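Local coordinates for Two-component insecticidal protein 16 kDa unit (Alcaligenes faecalis, PDB 5V3S) that is the 16 kDa unit of a two-component insecticidal toxin of the aegerolysin family that kills corn rootworm, through a mechanism similar to Cry34Ab1/Cry35Ab1, at residues 118-126 and 138-146; 12-21 and 42-50. All coordinates share one frame; numbering follows the deposited sequence.

Interaction 1: residues 118-126 and 138-146; sequences KENYTVIKK and IFITVVKKS
Strands 121-126 and 138-144 form an antiparallel beta hairpin at one border of the six-stranded sheet of the aegerolysin beta-sandwich, and three hydrogen-bonded pairs, Thr122-Val143, Ile124-Thr141 and Lys126-Phe139, hold it together. Each pair exchanges two backbone bonds; Thr122 N to Val143 O, for example, measures 2.9 Å. Side chains alternate between two environments. Tyr121, Val123, Ile140 and Val142 face the second sheet, where Val123 and Val142 both reach Phe97. The beta-branched Val123, Ile140 and Val142 suit a strand and pack closely: CG1 of Val123 meets CG2 of Ile140 at 3.8 Å, and Val123 CG2 lies 3.9 Å from Val142 CG1. Tyr121 and Lys144 run side by side, with Lys144 CG 3.7 Å from Tyr121 CE1, and both polar ends converge on Asp91, whose carboxylate probably balances the lysine charge. On the other face Thr141 OG1, between its backbone N and carbonyl carbon (chi1 56°), shares a water with Thr122 O. Beyond the strands, Lys145 N continues the pairing to Asn120 O. The extended Lys145 side chain crosses Thr122 at about a right angle and ends with NZ 2.9 Å from Glu119 O, above that carbonyl's plane.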
loop_
_atom_site.group_PDB
_atom_site.type_symbol
_atom_site.label_atom_id
_atom_site.label_comp_id
_atom_site.label_asym_id
_atom_site.label_seq_id
_atom_site.Cartn_x
_atom_site.Cartn_y
_atom_site.Cartn_z
ATOM N N LYS A 118 7.294 15.782 4.969
ATOM C CA LYS A 118 6.885 15.719 6.365
ATOM C C LYS A 118 6.334 17.044 6.885
ATOM O O LYS A 118 5.572 17.054 7.838
ATOM C CB LYS A 118 8.052 15.378 7.242
ATOM C CG LYS A 118 8.465 13.920 7.129
ATOM C CD LYS A 118 9.817 13.700 7.818
ATOM C CE LYS A 118 10.303 12.257 7.580
ATOM N NZ LYS A 118 10.826 12.133 6.234
ATOM N N GLU A 119 6.731 18.129 6.223
ATOM C CA GLU A 119 6.383 19.469 6.646
ATOM C C GLU A 119 4.901 19.706 6.438
ATOM O O GLU A 119 4.280 20.275 7.302
ATOM C CB GLU A 119 7.174 20.529 5.859
ATOM C CG GLU A 119 8.618 20.731 6.315
ATOM C CD GLU A 119 9.122 22.170 6.074
ATOM O OE1 GLU A 119 8.325 23.078 5.689
ATOM O OE2 GLU A 119 10.323 22.417 6.302
ATOM N N ASN A 120 4.337 19.242 5.335
ATOM C CA ASN A 120 2.945 19.587 4.937
ATOM C C ASN A 120 1.915 18.470 5.229
ATOM O O ASN A 120 0.755 18.709 5.202
ATOM C CB ASN A 120 2.967 19.998 3.473
ATOM C CG ASN A 120 3.696 21.324 3.278
ATOM O OD1 ASN A 120 3.375 22.304 3.960
ATOM N ND2 ASN A 120 4.658 21.361 2.364
ATOM N N TYR A 121 2.396 17.256 5.537
ATOM C CA TYR A 121 1.583 16.068 5.726
ATOM C C TYR A 121 2.031 15.254 6.967
ATOM O O TYR A 121 3.204 15.227 7.318
ATOM C CB TYR A 121 1.635 15.198 4.498
ATOM C CG TYR A 121 1.253 15.937 3.242
ATOM C CD1 TYR A 121 -0.061 15.963 2.791
ATOM C CD2 TYR A 121 2.220 16.542 2.492
ATOM C CE1 TYR A 121 -0.406 16.580 1.576
ATOM C CE2 TYR A 121 1.896 17.223 1.366
ATOM C CZ TYR A 121 0.606 17.265 0.938
ATOM O OH TYR A 121 0.334 17.958 -0.203
ATOM N N THR A 122 1.077 14.789 7.707
ATOM C CA THR A 122 1.294 13.784 8.700
ATOM C C THR A 122 0.952 12.435 8.078
ATOM O O THR A 122 -0.150 12.134 7.711
ATOM C CB THR A 122 0.525 14.042 9.992
ATOM O OG1 THR A 122 0.819 15.378 10.445
ATOM C CG2 THR A 122 0.986 13.068 11.085
ATOM N N VAL A 123 1.974 11.592 8.010
ATOM C CA VAL A 123 1.785 10.294 7.435
ATOM C C VAL A 123 2.194 9.224 8.432
ATOM O O VAL A 123 3.352 9.205 8.829
ATOM C CB VAL A 123 2.585 10.162 6.156
ATOM C CG1 VAL A 123 2.357 8.832 5.527
ATOM C CG2 VAL A 123 2.167 11.146 5.126
ATOM N N ILE A 124 1.266 8.363 8.799
ATOM C CA ILE A 124 1.466 7.299 9.846
ATOM C C ILE A 124 1.073 5.894 9.374
ATOM O O ILE A 124 -0.084 5.697 8.947
ATOM C CB ILE A 124 0.762 7.607 11.156
ATOM C CG1 ILE A 124 1.127 8.996 11.741
ATOM C CG2 ILE A 124 1.103 6.464 12.178
ATOM C CD1 ILE A 124 2.484 9.097 12.370
ATOM N N LYS A 125 2.036 4.931 9.490
ATOM C CA LYS A 125 1.708 3.532 9.216
ATOM C C LYS A 125 1.553 2.648 10.513
ATOM O O LYS A 125 2.325 2.794 11.477
ATOM C CB LYS A 125 2.784 2.973 8.318
ATOM C CG LYS A 125 2.600 1.512 7.946
ATOM C CD LYS A 125 3.676 1.082 6.962
ATOM C CE LYS A 125 5.026 0.977 7.687
ATOM N NZ LYS A 125 5.338 -0.332 8.353
ATOM N N LYS A 126 0.567 1.768 10.496
ATOM C CA LYS A 126 0.323 0.766 11.536
ATOM C C LYS A 126 0.349 -0.561 10.822
ATOM O O LYS A 126 -0.076 -0.682 9.670
ATOM C CB LYS A 126 -1.031 0.973 12.234
ATOM C CG LYS A 126 -1.254 2.373 12.877
ATOM C CD LYS A 126 -0.755 2.536 14.333
ATOM C CE LYS A 126 -0.645 4.043 14.743
ATOM N NZ LYS A 126 0.380 4.206 15.823
ATOM N N ILE A 138 -2.269 -3.643 6.799
ATOM C CA ILE A 138 -1.415 -2.481 7.052
ATOM C C ILE A 138 -2.348 -1.283 6.780
ATOM O O ILE A 138 -3.161 -1.355 5.864
ATOM C CB ILE A 138 -0.230 -2.388 5.997
ATOM C CG1 ILE A 138 0.626 -3.704 5.963
ATOM C CG2 ILE A 138 0.645 -1.178 6.215
ATOM C CD1 ILE A 138 1.287 -4.040 4.632
ATOM N N PHE A 139 -2.139 -0.206 7.515
ATOM C CA PHE A 139 -2.983 0.986 7.549
ATOM C C PHE A 139 -2.053 2.163 7.453
ATOM O O PHE A 139 -1.143 2.290 8.222
ATOM C CB PHE A 139 -3.716 0.988 8.901
ATOM C CG PHE A 139 -4.684 2.123 9.164
ATOM C CD1 PHE A 139 -5.565 2.601 8.214
ATOM C CD2 PHE A 139 -4.813 2.608 10.471
ATOM C CE1 PHE A 139 -6.508 3.582 8.528
ATOM C CE2 PHE A 139 -5.737 3.589 10.792
ATOM C CZ PHE A 139 -6.617 4.052 9.831
ATOM N N ILE A 140 -2.291 3.060 6.472
ATOM C CA ILE A 140 -1.579 4.361 6.408
ATOM C C ILE A 140 -2.643 5.487 6.418
ATOM O O ILE A 140 -3.547 5.397 5.685
ATOM C CB ILE A 140 -0.696 4.471 5.169
ATOM C CG1 ILE A 140 0.299 3.283 5.127
ATOM C CG2 ILE A 140 0.004 5.848 5.135
ATOM C CD1 ILE A 140 1.215 3.333 3.925
ATOM N N THR A 141 -2.499 6.429 7.312
ATOM C CA THR A 141 -3.235 7.654 7.394
ATOM C C THR A 141 -2.359 8.768 6.841
ATOM O O THR A 141 -1.116 8.878 7.045
ATOM C CB THR A 141 -3.807 7.932 8.825
ATOM O OG1 THR A 141 -2.712 7.911 9.806
ATOM C CG2 THR A 141 -4.850 6.829 9.244
ATOM N N VAL A 142 -3.045 9.676 6.137
ATOM C CA VAL A 142 -2.409 10.767 5.583
ATOM C C VAL A 142 -3.307 12.007 5.882
ATOM O O VAL A 142 -4.435 11.990 5.554
ATOM C CB VAL A 142 -2.219 10.586 4.101
ATOM C CG1 VAL A 142 -1.431 11.766 3.627
ATOM C CG2 VAL A 142 -1.467 9.257 3.744
ATOM N N VAL A 143 -2.753 12.981 6.548
ATOM C CA VAL A 143 -3.462 14.208 6.909
ATOM C C VAL A 143 -2.682 15.351 6.336
ATOM O O VAL A 143 -1.538 15.567 6.710
ATOM C CB VAL A 143 -3.592 14.391 8.455
ATOM C CG1 VAL A 143 -4.289 15.724 8.769
ATOM C CG2 VAL A 143 -4.369 13.241 9.050
ATOM N N LYS A 144 -3.269 16.084 5.379
ATOM C CA LYS A 144 -2.667 17.388 4.930
ATOM C C LYS A 144 -2.871 18.392 6.073
ATOM O O LYS A 144 -4.045 18.643 6.450
ATOM C CB LYS A 144 -3.323 17.899 3.669
ATOM C CG LYS A 144 -2.645 19.119 3.050
ATOM C CD LYS A 144 -3.311 19.603 1.792
ATOM C CE LYS A 144 -2.451 20.574 0.932
ATOM N NZ LYS A 144 -2.948 20.559 -0.515
ATOM N N LYS A 145 -1.775 18.963 6.566
ATOM C CA LYS A 145 -1.811 19.820 7.717
ATOM C C LYS A 145 -2.611 21.077 7.378
ATOM O O LYS A 145 -2.551 21.561 6.243
ATOM C CB LYS A 145 -0.405 20.159 8.168
ATOM C CG LYS A 145 0.319 18.998 8.815
ATOM C CD LYS A 145 1.714 19.494 9.161
ATOM C CE LYS A 145 2.625 18.470 9.806
ATOM N NZ LYS A 145 3.956 19.159 9.983
ATOM N N SER A 146 -3.448 21.465 8.350
ATOM C CA SER A 146 -4.229 22.720 8.317
ATOM C C SER A 146 -3.439 23.813 9.037
ATOM O O SER A 146 -3.108 23.652 10.203
ATOM C CB SER A 146 -5.507 22.523 9.147
ATOM O OG SER A 146 -6.365 21.585 8.551
HETATM O O HOH W 1 -0.284 21.322 4.558
HETATM O O HOH W 2 -1.855 10.660 9.773
#

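Interaction 2: residues 12-21 and 42-50; sequences KIRAYAQWME and KFHVPGDKD. Unlike the reference sequence in segment 12-21: Met20 (reference Ile).
The backbones of 12-21 and 42-50 come no nearer than 7.1 Å between CA atoms, at Glu21 and Pro46, so contact in this aegerolysin sandwich between helix 10-16 and strand 19-27 on one side, and strand 40-44, the type II beta turn Val45-Asp48 and the loop after it on the other, is made mainly by side chains. Tyr16 stands between two aliphatic groups: Lys12 CB lies over one face and Lys49 CB over the opposite one, a CH-pi contact 3.9 Å from the ring centroid. Its OH receives a bond from Lys42 NZ and donates to Asp50 OD1, 2.9 Å away on the anti side of the carboxylate. Lys12 NZ reaches the same oxygen from above that plane, completing a salt bridge. Lys42 NZ also binds Lys49 O and pairs with Glu77, which probably balances its charge. Long and flexible, Lys49 suits a bridging place: its extended chain slides past the Tyr16 ring and carries NZ to Tyr16 O (2.8 Å), where it also makes an off-centre cation-pi contact with Trp19. Gly47, with phi 86°, has the backbone angles that call for glycine in the turn. Its N is 3.2 Å from Glu21 OE2, which it meets on the syn side.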
loop_
_atom_site.group_PDB
_atom_site.type_symbol
_atom_site.label_atom_id
_atom_site.label_comp_id
_atom_site.label_asym_id
_atom_site.label_seq_id
_atom_site.Cartn_x
_atom_site.Cartn_y
_atom_site.Cartn_z
ATOM N N LYS A 12 -2.996 -22.984 -4.802
ATOM C CA LYS A 12 -3.378 -21.628 -4.466
ATOM C C LYS A 12 -3.374 -21.475 -2.954
ATOM O O LYS A 12 -2.873 -20.480 -2.449
ATOM C CB LYS A 12 -4.755 -21.296 -5.009
ATOM C CG LYS A 12 -5.077 -21.864 -6.380
ATOM C CD LYS A 12 -6.583 -22.071 -6.466
ATOM C CE LYS A 12 -7.340 -20.813 -6.038
ATOM N NZ LYS A 12 -8.618 -20.651 -6.795
ATOM N N ILE A 13 -3.913 -22.449 -2.214
ATOM C CA ILE A 13 -3.877 -22.323 -0.755
ATOM C C ILE A 13 -2.459 -21.906 -0.358
ATOM O O ILE A 13 -2.278 -20.958 0.382
ATOM C CB ILE A 13 -4.274 -23.616 0.019
ATOM C CG1 ILE A 13 -5.623 -24.190 -0.457
ATOM C CG2 ILE A 13 -4.313 -23.341 1.524
ATOM C CD1 ILE A 13 -6.701 -23.168 -0.771
ATOM N N ARG A 14 -1.457 -22.596 -0.889
ATOM C CA ARG A 14 -0.056 -22.337 -0.559
ATOM C C ARG A 14 0.378 -20.903 -0.851
ATOM O O ARG A 14 0.722 -20.162 0.045
ATOM C CB ARG A 14 0.822 -23.312 -1.350
ATOM C CG ARG A 14 2.326 -23.128 -1.254
ATOM C CD ARG A 14 3.057 -24.296 -1.933
ATOM N NE ARG A 14 3.029 -24.239 -3.400
ATOM C CZ ARG A 14 2.318 -25.022 -4.224
ATOM N NH1 ARG A 14 1.524 -26.002 -3.774
ATOM N NH2 ARG A 14 2.410 -24.825 -5.541
ATOM N N ALA A 15 0.365 -20.548 -2.128
ATOM C CA ALA A 15 0.688 -19.207 -2.610
ATOM C C ALA A 15 -0.096 -18.085 -1.919
ATOM O O ALA A 15 0.402 -16.960 -1.796
ATOM C CB ALA A 15 0.469 -19.157 -4.118
ATOM N N TYR A 16 -1.310 -18.378 -1.474
ATOM C CA TYR A 16 -2.196 -17.347 -0.900
ATOM C C TYR A 16 -1.857 -17.125 0.553
ATOM O O TYR A 16 -2.324 -16.162 1.180
ATOM C CB TYR A 16 -3.681 -17.709 -1.030
ATOM C CG TYR A 16 -4.287 -17.542 -2.392
ATOM C CD1 TYR A 16 -3.504 -17.255 -3.486
ATOM C CD2 TYR A 16 -5.664 -17.661 -2.585
ATOM C CE1 TYR A 16 -4.070 -17.131 -4.736
ATOM C CE2 TYR A 16 -6.213 -17.577 -3.850
ATOM C CZ TYR A 16 -5.416 -17.283 -4.899
ATOM O OH TYR A 16 -5.943 -17.172 -6.154
ATOM N N ALA A 17 -1.017 -18.008 1.087
ATOM C CA ALA A 17 -0.643 -17.933 2.473
ATOM C C ALA A 17 0.241 -16.722 2.778
ATOM O O ALA A 17 0.391 -16.375 3.928
ATOM C CB ALA A 17 0.044 -19.225 2.884
ATOM N N GLN A 18 0.879 -16.140 1.763
ATOM C CA GLN A 18 1.590 -14.843 1.911
ATOM C C GLN A 18 0.716 -13.766 1.263
ATOM O O GLN A 18 0.338 -13.863 0.092
ATOM C CB GLN A 18 2.967 -14.921 1.280
ATOM C CG GLN A 18 3.750 -13.623 1.349
ATOM C CD GLN A 18 3.856 -13.117 2.788
ATOM O OE1 GLN A 18 2.862 -12.725 3.395
ATOM N NE2 GLN A 18 5.033 -13.281 3.374
ATOM N N TRP A 19 0.290 -12.785 2.064
ATOM C CA TRP A 19 -0.702 -11.863 1.579
ATOM C C TRP A 19 -0.569 -10.594 2.419
ATOM O O TRP A 19 -0.011 -10.608 3.545
ATOM C CB TRP A 19 -2.123 -12.402 1.677
ATOM C CG TRP A 19 -2.532 -12.631 3.111
ATOM C CD1 TRP A 19 -2.276 -13.757 3.863
ATOM C CD2 TRP A 19 -3.243 -11.719 3.979
ATOM N NE1 TRP A 19 -2.780 -13.597 5.131
ATOM C CE2 TRP A 19 -3.372 -12.353 5.234
ATOM C CE3 TRP A 19 -3.730 -10.420 3.828
ATOM C CZ2 TRP A 19 -4.009 -11.754 6.319
ATOM C CZ3 TRP A 19 -4.397 -9.814 4.916
ATOM C CH2 TRP A 19 -4.523 -10.464 6.141
HETATM N N MSE A 20 -1.015 -9.506 1.816
HETATM C CA MSE A 20 -1.022 -8.220 2.497
HETATM C C MSE A 20 -2.279 -7.494 2.029
HETATM O O MSE A 20 -2.764 -7.683 0.909
HETATM C CB MSE A 20 0.260 -7.394 2.199
HETATM C CG MSE A 20 0.604 -7.060 0.726
HETATM SE SE MSE A 20 -0.402 -5.416 0.158
HETATM C CE MSE A 20 1.111 -4.313 0.752
ATOM N N GLU A 21 -2.811 -6.625 2.882
ATOM C CA GLU A 21 -3.810 -5.675 2.436
ATOM C C GLU A 21 -3.452 -4.353 3.078
ATOM O O GLU A 21 -3.227 -4.323 4.263
ATOM C CB GLU A 21 -5.276 -6.047 2.772
ATOM C CG GLU A 21 -5.777 -7.218 1.956
ATOM C CD GLU A 21 -7.266 -7.395 1.894
ATOM O OE1 GLU A 21 -7.994 -6.519 2.450
ATOM O OE2 GLU A 21 -7.663 -8.426 1.253
ATOM N N LYS A 42 0.659 -11.056 -7.314
ATOM C CA LYS A 42 -0.392 -10.402 -8.038
ATOM C C LYS A 42 -1.174 -9.416 -7.159
ATOM O O LYS A 42 -1.132 -9.508 -5.951
ATOM C CB LYS A 42 -1.394 -11.452 -8.591
ATOM C CG LYS A 42 -2.113 -12.227 -7.501
ATOM C CD LYS A 42 -3.053 -13.319 -8.126
ATOM C CE LYS A 42 -3.781 -14.119 -7.029
ATOM N NZ LYS A 42 -4.693 -15.110 -7.696
ATOM N N PHE A 43 -1.788 -8.432 -7.782
ATOM C CA PHE A 43 -2.724 -7.583 -7.127
ATOM C C PHE A 43 -4.077 -8.234 -7.335
ATOM O O PHE A 43 -4.279 -8.971 -8.304
ATOM C CB PHE A 43 -2.745 -6.159 -7.741
ATOM C CG PHE A 43 -1.550 -5.256 -7.335
ATOM C CD1 PHE A 43 -1.335 -4.922 -6.047
ATOM C CD2 PHE A 43 -0.778 -4.674 -8.304
ATOM C CE1 PHE A 43 -0.289 -4.112 -5.685
ATOM C CE2 PHE A 43 0.256 -3.829 -7.972
ATOM C CZ PHE A 43 0.499 -3.553 -6.645
ATOM N N HIS A 44 -4.998 -7.922 -6.440
ATOM C CA HIS A 44 -6.354 -8.426 -6.492
ATOM C C HIS A 44 -7.320 -7.574 -5.655
ATOM O O HIS A 44 -6.945 -6.787 -4.725
ATOM C CB HIS A 44 -6.466 -9.922 -6.050
ATOM C CG HIS A 44 -6.120 -10.119 -4.627
ATOM N ND1 HIS A 44 -7.055 -9.929 -3.617
ATOM C CD2 HIS A 44 -4.956 -10.366 -4.016
ATOM C CE1 HIS A 44 -6.472 -10.089 -2.459
ATOM N NE2 HIS A 44 -5.195 -10.340 -2.669
ATOM N N VAL A 45 -8.578 -7.793 -5.997
ATOM C CA VAL A 45 -9.698 -7.079 -5.372
ATOM C C VAL A 45 -9.641 -7.459 -3.912
ATOM O O VAL A 45 -9.515 -8.660 -3.572
ATOM C CB VAL A 45 -11.095 -7.435 -6.023
ATOM C CG1 VAL A 45 -12.236 -6.837 -5.201
ATOM C CG2 VAL A 45 -11.160 -6.968 -7.461
ATOM N N PRO A 46 -9.655 -6.469 -3.022
ATOM C CA PRO A 46 -9.574 -6.783 -1.628
ATOM C C PRO A 46 -10.729 -7.704 -1.179
ATOM O O PRO A 46 -11.901 -7.527 -1.549
ATOM C CB PRO A 46 -9.586 -5.412 -0.943
ATOM C CG PRO A 46 -9.195 -4.474 -2.032
ATOM C CD PRO A 46 -9.806 -5.010 -3.262
ATOM N N GLY A 47 -10.337 -8.725 -0.432
ATOM C CA GLY A 47 -11.253 -9.778 -0.013
ATOM C C GLY A 47 -11.469 -10.935 -0.972
ATOM O O GLY A 47 -12.227 -11.860 -0.655
ATOM N N ASP A 48 -10.868 -10.917 -2.150
ATOM C CA ASP A 48 -11.088 -11.982 -3.108
ATOM C C ASP A 48 -9.848 -12.198 -3.906
ATOM O O ASP A 48 -9.678 -11.641 -4.938
ATOM C CB ASP A 48 -12.252 -11.699 -4.041
ATOM C CG ASP A 48 -12.586 -12.840 -4.912
ATOM O OD1 ASP A 48 -11.871 -13.873 -4.975
ATOM O OD2 ASP A 48 -13.633 -12.736 -5.555
ATOM N N LYS A 49 -8.984 -13.000 -3.329
ATOM C CA LYS A 49 -7.710 -13.369 -3.930
ATOM C C LYS A 49 -7.818 -14.023 -5.304
ATOM O O LYS A 49 -6.827 -14.042 -6.033
ATOM C CB LYS A 49 -6.904 -14.225 -2.962
ATOM C CG LYS A 49 -6.521 -13.540 -1.640
ATOM C CD LYS A 49 -5.679 -14.485 -0.787
ATOM C CE LYS A 49 -5.568 -14.041 0.671
ATOM N NZ LYS A 49 -4.867 -15.010 1.573
ATOM N N ASP A 50 -9.001 -14.495 -5.701
ATOM C CA ASP A 50 -9.160 -15.056 -7.072
ATOM C C ASP A 50 -9.462 -13.991 -8.108
ATOM O O ASP A 50 -9.445 -14.304 -9.270
ATOM C CB ASP A 50 -10.241 -16.160 -7.135
ATOM C CG ASP A 50 -9.910 -17.423 -6.243
ATOM O OD1 ASP A 50 -8.783 -17.875 -6.160
ATOM O OD2 ASP A 50 -10.816 -17.971 -5.602
HETATM O O HOH W 3 -4.095 -10.098 0.097
#

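Both contacts reach the six-stranded sheet, where strands 19-27 and 136-144 are parallel neighbours, yet their centres lie 27 Å apart on opposite sides of the chain's centre. Interaction 1 is partly buried and depends on regular backbone pairing, with apolar side chains turned to the second sheet. Interaction 2 is a surface contact, in which lysines, carboxylates and aromatic rings join helix 10-16 and the start of strand 19-27 to strand 40-44 and the turn and loop that follow it, backbones that stay apart. The two share a seam: Glu21, which binds the turn through its side chain, probably accepts at its O from Ile138 N, 2.8 Å away, and selenomethionine Met20 packs its CE against Ile138 CD1.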